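Local structure of Exo-poly-alpha-D-galacturonosidase (Thermotoga maritima, 3JUR) at residues S211-I216 with G235-G240; E140-W145 with Y187-F192. The protein probably hydrolyses the alpha-1,4 linkages of polygalacturonate, the pectin backbone, as an exo-acting, hyperthermoactive polygalacturonase of glycoside hydrolase family 28. All blocks are in the same frame, centred on the assembly; numbering follows the deposited sequence.

Contact 1. Residues S211-I216 with G235-G240. Unlike the reference sequence in segment 211-216: I216 (reference Val).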
ATOM      1  N   SER D 211       7.086 -43.381 -10.607  1.00 23.06           N
ATOM      2  CA  SER D 211       6.149 -44.035  -9.698  1.00 22.52           C
ATOM      3  C   SER D 211       4.851 -44.408 -10.417  1.00 22.85           C
ATOM      4  O   SER D 211       4.335 -43.612 -11.217  1.00 22.49           O
ATOM      5  CB  SER D 211       5.848 -43.129  -8.511  1.00 22.46           C
ATOM      6  OG  SER D 211       4.879 -43.705  -7.650  1.00 20.79           O
ATOM      7  N   PRO D 212       4.327 -45.623 -10.145  1.00 22.60           N
ATOM      8  CA  PRO D 212       3.044 -46.043 -10.717  1.00 22.95           C
ATOM      9  C   PRO D 212       1.920 -45.082 -10.335  1.00 23.07           C
ATOM     10  O   PRO D 212       1.112 -44.700 -11.190  1.00 23.03           O
ATOM     11  CB  PRO D 212       2.815 -47.421 -10.088  1.00 23.06           C
ATOM     12  CG  PRO D 212       4.195 -47.938  -9.844  1.00 23.00           C
ATOM     13  CD  PRO D 212       4.983 -46.720  -9.414  1.00 22.63           C
ATOM     14  N   MET D 213       1.910 -44.686  -9.063  1.00 23.24           N
ATOM     15  CA  MET D 213       0.893 -43.816  -8.488  1.00 23.34           C
ATOM     16  C   MET D 213       1.515 -43.082  -7.278  1.00 23.22           C
ATOM     17  O   MET D 213       2.526 -42.392  -7.445  1.00 23.31           O
ATOM     18  CB  MET D 213      -0.353 -44.634  -8.128  1.00 23.53           C
ATOM     19  CG  MET D 213      -1.606 -43.800  -7.914  1.00 23.94           C
ATOM     20  SD  MET D 213      -3.083 -44.823  -7.887  1.00 25.85           S
ATOM     21  CE  MET D 213      -4.270 -43.674  -7.189  1.00 24.77           C
ATOM     22  N   TRP D 214       0.953 -43.233  -6.075  1.00 23.06           N
ATOM     23  CA  TRP D 214       1.478 -42.513  -4.895  1.00 22.84           C
ATOM     24  C   TRP D 214       2.863 -43.036  -4.516  1.00 23.22           C
ATOM     25  O   TRP D 214       3.102 -44.253  -4.536  1.00 23.25           O
ATOM     26  CB  TRP D 214       0.537 -42.607  -3.689  1.00 22.31           C
ATOM     27  CG  TRP D 214      -0.874 -42.102  -3.910  1.00 21.69           C
ATOM     28  CD1 TRP D 214      -1.376 -41.505  -5.031  1.00 20.01           C
ATOM     29  CD2 TRP D 214      -1.946 -42.128  -2.956  1.00 21.17           C
ATOM     30  NE1 TRP D 214      -2.697 -41.167  -4.841  1.00 20.67           N
ATOM     31  CE2 TRP D 214      -3.072 -41.539  -3.576  1.00 21.50           C
ATOM     32  CE3 TRP D 214      -2.067 -42.600  -1.638  1.00 21.82           C
ATOM     33  CZ2 TRP D 214      -4.306 -41.407  -2.920  1.00 21.37           C
ATOM     34  CZ3 TRP D 214      -3.287 -42.462  -0.984  1.00 21.16           C
ATOM     35  CH2 TRP D 214      -4.394 -41.875  -1.628  1.00 21.01           C
ATOM     36  N   CYS D 215       3.771 -42.123  -4.175  1.00 23.28           N
ATOM     37  CA  CYS D 215       5.183 -42.480  -4.021  1.00 24.07           C
ATOM     38  C   CYS D 215       5.493 -43.061  -2.649  1.00 24.15           C
ATOM     39  O   CYS D 215       5.972 -44.191  -2.555  1.00 24.76           O
ATOM     40  CB  CYS D 215       6.108 -41.308  -4.362  1.00 24.29           C
ATOM     41  SG  CYS D 215       6.022 -40.778  -6.101  1.00 26.26           S
ATOM     42  N   ILE D 216       5.216 -42.302  -1.594  1.00 24.13           N
ATOM     43  CA  ILE D 216       5.410 -42.791  -0.227  1.00 23.96           C
ATOM     44  C   ILE D 216       4.098 -42.778   0.551  1.00 24.05           C
ATOM     45  O   ILE D 216       3.526 -41.708   0.823  1.00 23.87           O
ATOM     46  CB  ILE D 216       6.503 -42.013   0.514  1.00 24.15           C
ATOM     47  CG1 ILE D 216       7.835 -42.172  -0.234  1.00 25.06           C
ATOM     48  CG2 ILE D 216       6.612 -42.507   1.960  1.00 23.83           C
ATOM     49  CD1 ILE D 216       9.035 -41.622   0.496  1.00 27.29           C
ATOM     50  N   GLY D 235       3.850 -38.206 -13.237  1.00 23.48           N
ATOM     51  CA  GLY D 235       2.722 -38.912 -13.848  1.00 22.86           C
ATOM     52  C   GLY D 235       1.385 -38.693 -13.151  1.00 22.62           C
ATOM     53  O   GLY D 235       1.299 -37.921 -12.194  1.00 22.40           O
ATOM     54  N   PRO D 236       0.324 -39.372 -13.631  1.00 22.70           N
ATOM     55  CA  PRO D 236      -1.011 -39.163 -13.068  1.00 22.70           C
ATOM     56  C   PRO D 236      -1.107 -39.734 -11.657  1.00 23.00           C
ATOM     57  O   PRO D 236      -0.729 -40.887 -11.422  1.00 23.11           O
ATOM     58  CB  PRO D 236      -1.925 -39.924 -14.031  1.00 22.24           C
ATOM     59  CG  PRO D 236      -1.056 -40.980 -14.618  1.00 22.60           C
ATOM     60  CD  PRO D 236       0.322 -40.390 -14.701  1.00 22.42           C
ATOM     61  N   ASN D 237      -1.573 -38.910 -10.725  1.00 23.46           N
ATOM     62  CA  ASN D 237      -1.699 -39.305  -9.323  1.00 23.96           C
ATOM     63  C   ASN D 237      -0.348 -39.635  -8.680  1.00 24.39           C
ATOM     64  O   ASN D 237      -0.271 -40.452  -7.760  1.00 24.40           O
ATOM     65  CB  ASN D 237      -2.691 -40.473  -9.173  1.00 23.84           C
ATOM     66  CG  ASN D 237      -4.024 -40.194  -9.842  1.00 23.49           C
ATOM     67  OD1 ASN D 237      -4.443 -40.917 -10.752  1.00 24.02           O
ATOM     68  ND2 ASN D 237      -4.685 -39.122  -9.414  1.00 22.54           N
ATOM     69  N   ASN D 238       0.712 -38.993  -9.173  1.00 24.82           N
ATOM     70  CA  ASN D 238       2.037 -39.119  -8.571  1.00 25.39           C
ATOM     71  C   ASN D 238       2.181 -38.216  -7.339  1.00 25.54           C
ATOM     72  O   ASN D 238       2.955 -37.260  -7.353  1.00 25.63           O
ATOM     73  CB  ASN D 238       3.145 -38.833  -9.599  1.00 25.14           C
ATOM     74  CG  ASN D 238       3.522 -40.058 -10.434  1.00 26.26           C
ATOM     75  OD1 ASN D 238       4.427 -39.994 -11.269  1.00 25.72           O
ATOM     76  ND2 ASN D 238       2.842 -41.177 -10.203  1.00 27.00           N
ATOM     77  N   ASP D 239       1.423 -38.521  -6.283  1.00 25.88           N
ATOM     78  CA  ASP D 239       1.564 -37.846  -4.998  1.00 25.95           C
ATOM     79  C   ASP D 239       2.936 -38.183  -4.420  1.00 26.06           C
ATOM     80  O   ASP D 239       3.414 -39.312  -4.568  1.00 26.18           O
ATOM     81  CB  ASP D 239       0.495 -38.320  -4.004  1.00 26.46           C
ATOM     82  CG  ASP D 239      -0.940 -38.017  -4.448  1.00 27.73           C
ATOM     83  OD1 ASP D 239      -1.178 -37.660  -5.619  1.00 29.36           O
ATOM     84  OD2 ASP D 239      -1.844 -38.154  -3.597  1.00 27.61           O
ATOM     85  N   GLY D 240       3.558 -37.223  -3.738  1.00 25.81           N
ATOM     86  CA  GLY D 240       4.877 -37.439  -3.135  1.00 25.27           C
ATOM     87  C   GLY D 240       4.778 -38.274  -1.873  1.00 25.19           C
ATOM     88  O   GLY D 240       5.221 -39.428  -1.834  1.00 25.23           O
TER
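Backbone bonding joins one end of this contact. C215 N donates to D239 O over 2.9 Å, and I216 N to G240 O over the same distance. Both donors lie in the plane of the accepting carbonyl, nearly in line with the C=O (about 158° in the first), so two successive residues of each segment run in step.

One side-chain bond crosses at the other end. N238 swings its amide across to 211-216, and ND2 reaches S211 O at 3.0 Å from above the carbonyl plane, while OD1 takes hydrogen bonds from G235 N and S233 OG. S211 OG, anti to its own backbone N (chi1 177°), donates to M213 O at 2.7 Å and so braces the turn of its own segment.

Packing completes the contact. D239 lies alongside W214, its carboxylate almost parallel to the indole (planes 11° apart), with OD2 over one face and CB 4.2 Å from the five-membered ring centroid, a CH-pi contact. N237 O sits at the indole edge, 3.1 Å from W214 CD1. N237 CB packs against M213 CG, and its OD1 accepts from R189.

These are loops of adjacent coils in a right-handed parallel beta-helix; N237-D239 match the Asn-Xaa-Asp active-site signature of family 28, consistent with a place in the substrate cleft.

Contact 2. Residues E140-W145 with Y187-F192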
ATOM      1  N   GLU D 140       3.736 -46.355 -21.216  1.00 27.64           N
ATOM      2  CA  GLU D 140       3.501 -47.736 -21.644  1.00 27.44           C
ATOM      3  C   GLU D 140       3.276 -48.668 -20.449  1.00 26.91           C
ATOM      4  O   GLU D 140       2.838 -49.807 -20.625  1.00 26.68           O
ATOM      5  CB  GLU D 140       4.670 -48.257 -22.492  1.00 27.90           C
ATOM      6  CG  GLU D 140       5.528 -47.172 -23.153  1.00 29.62           C
ATOM      7  CD  GLU D 140       4.922 -46.606 -24.418  1.00 31.43           C
ATOM      8  OE1 GLU D 140       4.655 -47.385 -25.356  1.00 31.83           O
ATOM      9  OE2 GLU D 140       4.739 -45.371 -24.481  1.00 33.06           O
ATOM     10  N   HIS D 141       3.575 -48.186 -19.241  1.00 26.15           N
ATOM     11  CA  HIS D 141       3.526 -49.022 -18.036  1.00 25.54           C
ATOM     12  C   HIS D 141       2.836 -48.348 -16.849  1.00 25.29           C
ATOM     13  O   HIS D 141       3.217 -47.243 -16.432  1.00 25.21           O
ATOM     14  CB  HIS D 141       4.935 -49.502 -17.661  1.00 25.58           C
ATOM     15  CG  HIS D 141       5.643 -50.208 -18.778  1.00 25.54           C
ATOM     16  ND1 HIS D 141       6.448 -49.548 -19.684  1.00 25.33           N
ATOM     17  CD2 HIS D 141       5.650 -51.512 -19.149  1.00 25.05           C
ATOM     18  CE1 HIS D 141       6.931 -50.417 -20.556  1.00 24.32           C
ATOM     19  NE2 HIS D 141       6.463 -51.615 -20.253  1.00 24.02           N
ATOM     20  N   TRP D 142       1.818 -49.027 -16.315  1.00 24.86           N
ATOM     21  CA  TRP D 142       0.980 -48.532 -15.207  1.00 24.61           C
ATOM     22  C   TRP D 142       0.102 -47.308 -15.524  1.00 24.66           C
ATOM     23  O   TRP D 142      -1.104 -47.331 -15.262  1.00 24.51           O
ATOM     24  CB  TRP D 142       1.807 -48.248 -13.940  1.00 24.60           C
ATOM     25  CG  TRP D 142       2.570 -49.426 -13.386  1.00 24.08           C
ATOM     26  CD1 TRP D 142       3.925 -49.567 -13.340  1.00 23.74           C
ATOM     27  CD2 TRP D 142       2.022 -50.608 -12.785  1.00 23.20           C
ATOM     28  NE1 TRP D 142       4.260 -50.760 -12.752  1.00 23.09           N
ATOM     29  CE2 TRP D 142       3.112 -51.422 -12.400  1.00 23.49           C
ATOM     30  CE3 TRP D 142       0.718 -51.064 -12.540  1.00 22.92           C
ATOM     31  CZ2 TRP D 142       2.942 -52.666 -11.779  1.00 21.73           C
ATOM     32  CZ3 TRP D 142       0.548 -52.302 -11.922  1.00 22.38           C
ATOM     33  CH2 TRP D 142       1.658 -53.087 -11.549  1.00 21.82           C
ATOM     34  N   TRP D 143       0.703 -46.242 -16.062  1.00 24.54           N
ATOM     35  CA  TRP D 143      -0.009 -44.964 -16.250  1.00 24.42           C
ATOM     36  C   TRP D 143      -1.234 -45.019 -17.177  1.00 24.43           C
ATOM     37  O   TRP D 143      -2.226 -44.335 -16.905  1.00 24.51           O
ATOM     38  CB  TRP D 143       0.938 -43.829 -16.693  1.00 24.32           C
ATOM     39  CG  TRP D 143       1.964 -43.403 -15.667  1.00 23.49           C
ATOM     40  CD1 TRP D 143       2.006 -43.748 -14.349  1.00 23.34           C
ATOM     41  CD2 TRP D 143       3.075 -42.521 -15.884  1.00 23.38           C
ATOM     42  NE1 TRP D 143       3.084 -43.155 -13.733  1.00 23.10           N
ATOM     43  CE2 TRP D 143       3.757 -42.396 -14.652  1.00 23.78           C
ATOM     44  CE3 TRP D 143       3.559 -41.822 -17.002  1.00 23.79           C
ATOM     45  CZ2 TRP D 143       4.902 -41.602 -14.504  1.00 23.93           C
ATOM     46  CZ3 TRP D 143       4.702 -41.038 -16.858  1.00 24.48           C
ATOM     47  CH2 TRP D 143       5.359 -40.932 -15.612  1.00 24.08           C
ATOM     48  N   PRO D 144      -1.177 -45.816 -18.268  1.00 24.51           N
ATOM     49  CA  PRO D 144      -2.382 -45.945 -19.094  1.00 24.84           C
ATOM     50  C   PRO D 144      -3.640 -46.355 -18.315  1.00 25.14           C
ATOM     51  O   PRO D 144      -4.753 -46.043 -18.748  1.00 25.57           O
ATOM     52  CB  PRO D 144      -2.001 -47.029 -20.099  1.00 24.64           C
ATOM     53  CG  PRO D 144      -0.542 -46.871 -20.257  1.00 24.63           C
ATOM     54  CD  PRO D 144      -0.013 -46.460 -18.910  1.00 24.38           C
ATOM     55  N   TRP D 145      -3.466 -47.019 -17.174  1.00 25.08           N
ATOM     56  CA  TRP D 145      -4.603 -47.466 -16.365  1.00 25.37           C
ATOM     57  C   TRP D 145      -5.465 -46.321 -15.821  1.00 25.76           C
ATOM     58  O   TRP D 145      -6.637 -46.529 -15.499  1.00 25.83           O
ATOM     59  CB  TRP D 145      -4.136 -48.388 -15.233  1.00 24.95           C
ATOM     60  CG  TRP D 145      -3.659 -49.741 -15.703  1.00 24.33           C
ATOM     61  CD1 TRP D 145      -3.434 -50.139 -16.998  1.00 23.67           C
ATOM     62  CD2 TRP D 145      -3.320 -50.864 -14.878  1.00 23.84           C
ATOM     63  NE1 TRP D 145      -2.989 -51.441 -17.028  1.00 23.40           N
ATOM     64  CE2 TRP D 145      -2.909 -51.911 -15.742  1.00 23.59           C
ATOM     65  CE3 TRP D 145      -3.325 -51.090 -13.493  1.00 23.12           C
ATOM     66  CZ2 TRP D 145      -2.514 -53.165 -15.266  1.00 22.45           C
ATOM     67  CZ3 TRP D 145      -2.931 -52.343 -13.021  1.00 22.80           C
ATOM     68  CH2 TRP D 145      -2.528 -53.360 -13.907  1.00 22.19           C
ATOM     69  N   TYR D 187      -7.808 -52.974 -12.886  1.00 22.73           N
ATOM     70  CA  TYR D 187      -6.896 -51.920 -13.328  1.00 22.90           C
ATOM     71  C   TYR D 187      -6.646 -50.825 -12.291  1.00 22.94           C
ATOM     72  O   TYR D 187      -6.654 -49.629 -12.607  1.00 23.20           O
ATOM     73  CB  TYR D 187      -7.360 -51.368 -14.686  1.00 22.81           C
ATOM     74  CG  TYR D 187      -7.424 -52.452 -15.745  1.00 23.34           C
ATOM     75  CD1 TYR D 187      -6.326 -52.722 -16.559  1.00 23.60           C
ATOM     76  CD2 TYR D 187      -8.576 -53.232 -15.912  1.00 23.24           C
ATOM     77  CE1 TYR D 187      -6.374 -53.735 -17.521  1.00 24.46           C
ATOM     78  CE2 TYR D 187      -8.631 -54.241 -16.862  1.00 24.07           C
ATOM     79  CZ  TYR D 187      -7.528 -54.485 -17.663  1.00 24.21           C
ATOM     80  OH  TYR D 187      -7.582 -55.473 -18.608  1.00 24.99           O
ATOM     81  N   LEU D 188      -6.410 -51.258 -11.055  1.00 22.90           N
ATOM     82  CA  LEU D 188      -6.059 -50.360  -9.960  1.00 23.01           C
ATOM     83  C   LEU D 188      -4.562 -50.462  -9.657  1.00 23.14           C
ATOM     84  O   LEU D 188      -4.092 -51.489  -9.145  1.00 23.03           O
ATOM     85  CB  LEU D 188      -6.889 -50.687  -8.713  1.00 22.95           C
ATOM     86  CG  LEU D 188      -8.419 -50.730  -8.866  1.00 22.87           C
ATOM     87  CD1 LEU D 188      -9.069 -51.277  -7.601  1.00 21.57           C
ATOM     88  CD2 LEU D 188      -8.986 -49.350  -9.216  1.00 21.15           C
ATOM     89  N   ARG D 189      -3.824 -49.403  -9.994  1.00 23.14           N
ATOM     90  CA  ARG D 189      -2.378 -49.315  -9.735  1.00 23.51           C
ATOM     91  C   ARG D 189      -2.044 -49.415  -8.245  1.00 23.63           C
ATOM     92  O   ARG D 189      -2.842 -49.009  -7.402  1.00 23.72           O
ATOM     93  CB  ARG D 189      -1.813 -48.000 -10.267  1.00 23.54           C
ATOM     94  CG  ARG D 189      -1.767 -47.875 -11.780  1.00 23.30           C
ATOM     95  CD  ARG D 189      -1.593 -46.408 -12.146  1.00 22.85           C
ATOM     96  NE  ARG D 189      -2.792 -45.625 -11.848  1.00 22.23           N
ATOM     97  CZ  ARG D 189      -2.800 -44.318 -11.586  1.00 22.45           C
ATOM     98  NH1 ARG D 189      -1.669 -43.616 -11.564  1.00 20.86           N
ATOM     99  NH2 ARG D 189      -3.949 -43.708 -11.335  1.00 22.60           N
ATOM    100  N   PRO D 190      -0.863 -49.967  -7.916  1.00 23.87           N
ATOM    101  CA  PRO D 190      -0.418 -50.020  -6.526  1.00 23.89           C
ATOM    102  C   PRO D 190       0.379 -48.765  -6.138  1.00 23.96           C
ATOM    103  O   PRO D 190       0.878 -48.062  -7.021  1.00 24.19           O
ATOM    104  CB  PRO D 190       0.489 -51.245  -6.515  1.00 23.82           C
ATOM    105  CG  PRO D 190       1.089 -51.269  -7.884  1.00 23.51           C
ATOM    106  CD  PRO D 190       0.036 -50.728  -8.811  1.00 23.79           C
ATOM    107  N   SER D 191       0.479 -48.489  -4.837  1.00 23.62           N
ATOM    108  CA  SER D 191       1.400 -47.467  -4.323  1.00 23.53           C
ATOM    109  C   SER D 191       2.847 -47.909  -4.582  1.00 23.25           C
ATOM    110  O   SER D 191       3.104 -49.092  -4.837  1.00 23.40           O
ATOM    111  CB  SER D 191       1.184 -47.249  -2.824  1.00 23.56           C
ATOM    112  OG  SER D 191      -0.064 -46.629  -2.547  1.00 24.56           O
ATOM    113  N   PHE D 192       3.786 -46.966  -4.537  1.00 22.58           N
ATOM    114  CA  PHE D 192       5.199 -47.300  -4.688  1.00 22.40           C
ATOM    115  C   PHE D 192       5.733 -47.898  -3.374  1.00 22.62           C
ATOM    116  O   PHE D 192       5.890 -49.110  -3.263  1.00 22.40           O
ATOM    117  CB  PHE D 192       6.012 -46.072  -5.121  1.00 21.89           C
ATOM    118  CG  PHE D 192       7.368 -46.392  -5.710  1.00 20.58           C
ATOM    119  CD1 PHE D 192       7.838 -45.669  -6.803  1.00 20.03           C
ATOM    120  CD2 PHE D 192       8.180 -47.394  -5.173  1.00 19.97           C
ATOM    121  CE1 PHE D 192       9.090 -45.940  -7.356  1.00 19.83           C
ATOM    122  CE2 PHE D 192       9.436 -47.668  -5.713  1.00 19.24           C
ATOM    123  CZ  PHE D 192       9.890 -46.941  -6.812  1.00 19.34           C
TER
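The W145 indole lies between two neighbours. Over one face comes the edge of Y187, led by CD1 at 3.6 Å from W145 NE1. The planes stand at 81°, a T-shaped pair. Its centroids, those of the Y187 ring and the five-membered ring of W145, are 5.0 Å apart. Y187 CA covers the six-membered ring on this same face, 4.1 Å from its centroid, so backbone and ring of one residue share the surface. W142 CE3 approaches the opposite face, and R189 N meets the indole edge near its plane. The W142 indole in turn receives the pyrrolidine of P190: CD stands over the six-membered ring, 4.0 Å from the centroid, as a CH-pi contact. In all, the two segments bury 371 Å² against each other.

Both segments belong to the long excursion between strands 132-134 and 193-196, which projects from the parallel beta-helix of the family 28 fold and includes helix 161-173. A short 3-10 segment, 143-145, begins here; W145 N donates to W142 O at 3.1 Å.

R189 and W142 run antiparallel alongside one another, with R189 CD 3.3 Å from W142 O. A bend at chi3 (-70°) turns the arginine chain there and carries the guanidinium onward to the beta-helix loops, where NH1 donates to P212 O and P236 O. NH2 bonds to N237 OD1 and also to the side chain of Q160, within the excursion itself.

How the contacts relate
Along the chain both segments of contact 2 precede those of contact 1, and the centres of the contacts lie about 10 Å apart. Contact 1 lies nearer the centre of the chain, about 9 Å against about 17 Å. Segment 187-192 leads into strand 193-196, and the loop 211-216 leads into the parallel neighbour 216-219, so these two segments enter adjacent coils of the beta-helix. The two contacts touch directly, through probable hydrogen bonds from F192 N to W214 O (2.8 Å) and from W143 NE1 to S211 O (2.8 Å). These join the tryptophan-rich excursion to 211-216, while R189, through P236 O and N237 OD1, reaches 235-240, which carries the presumed active-site signature.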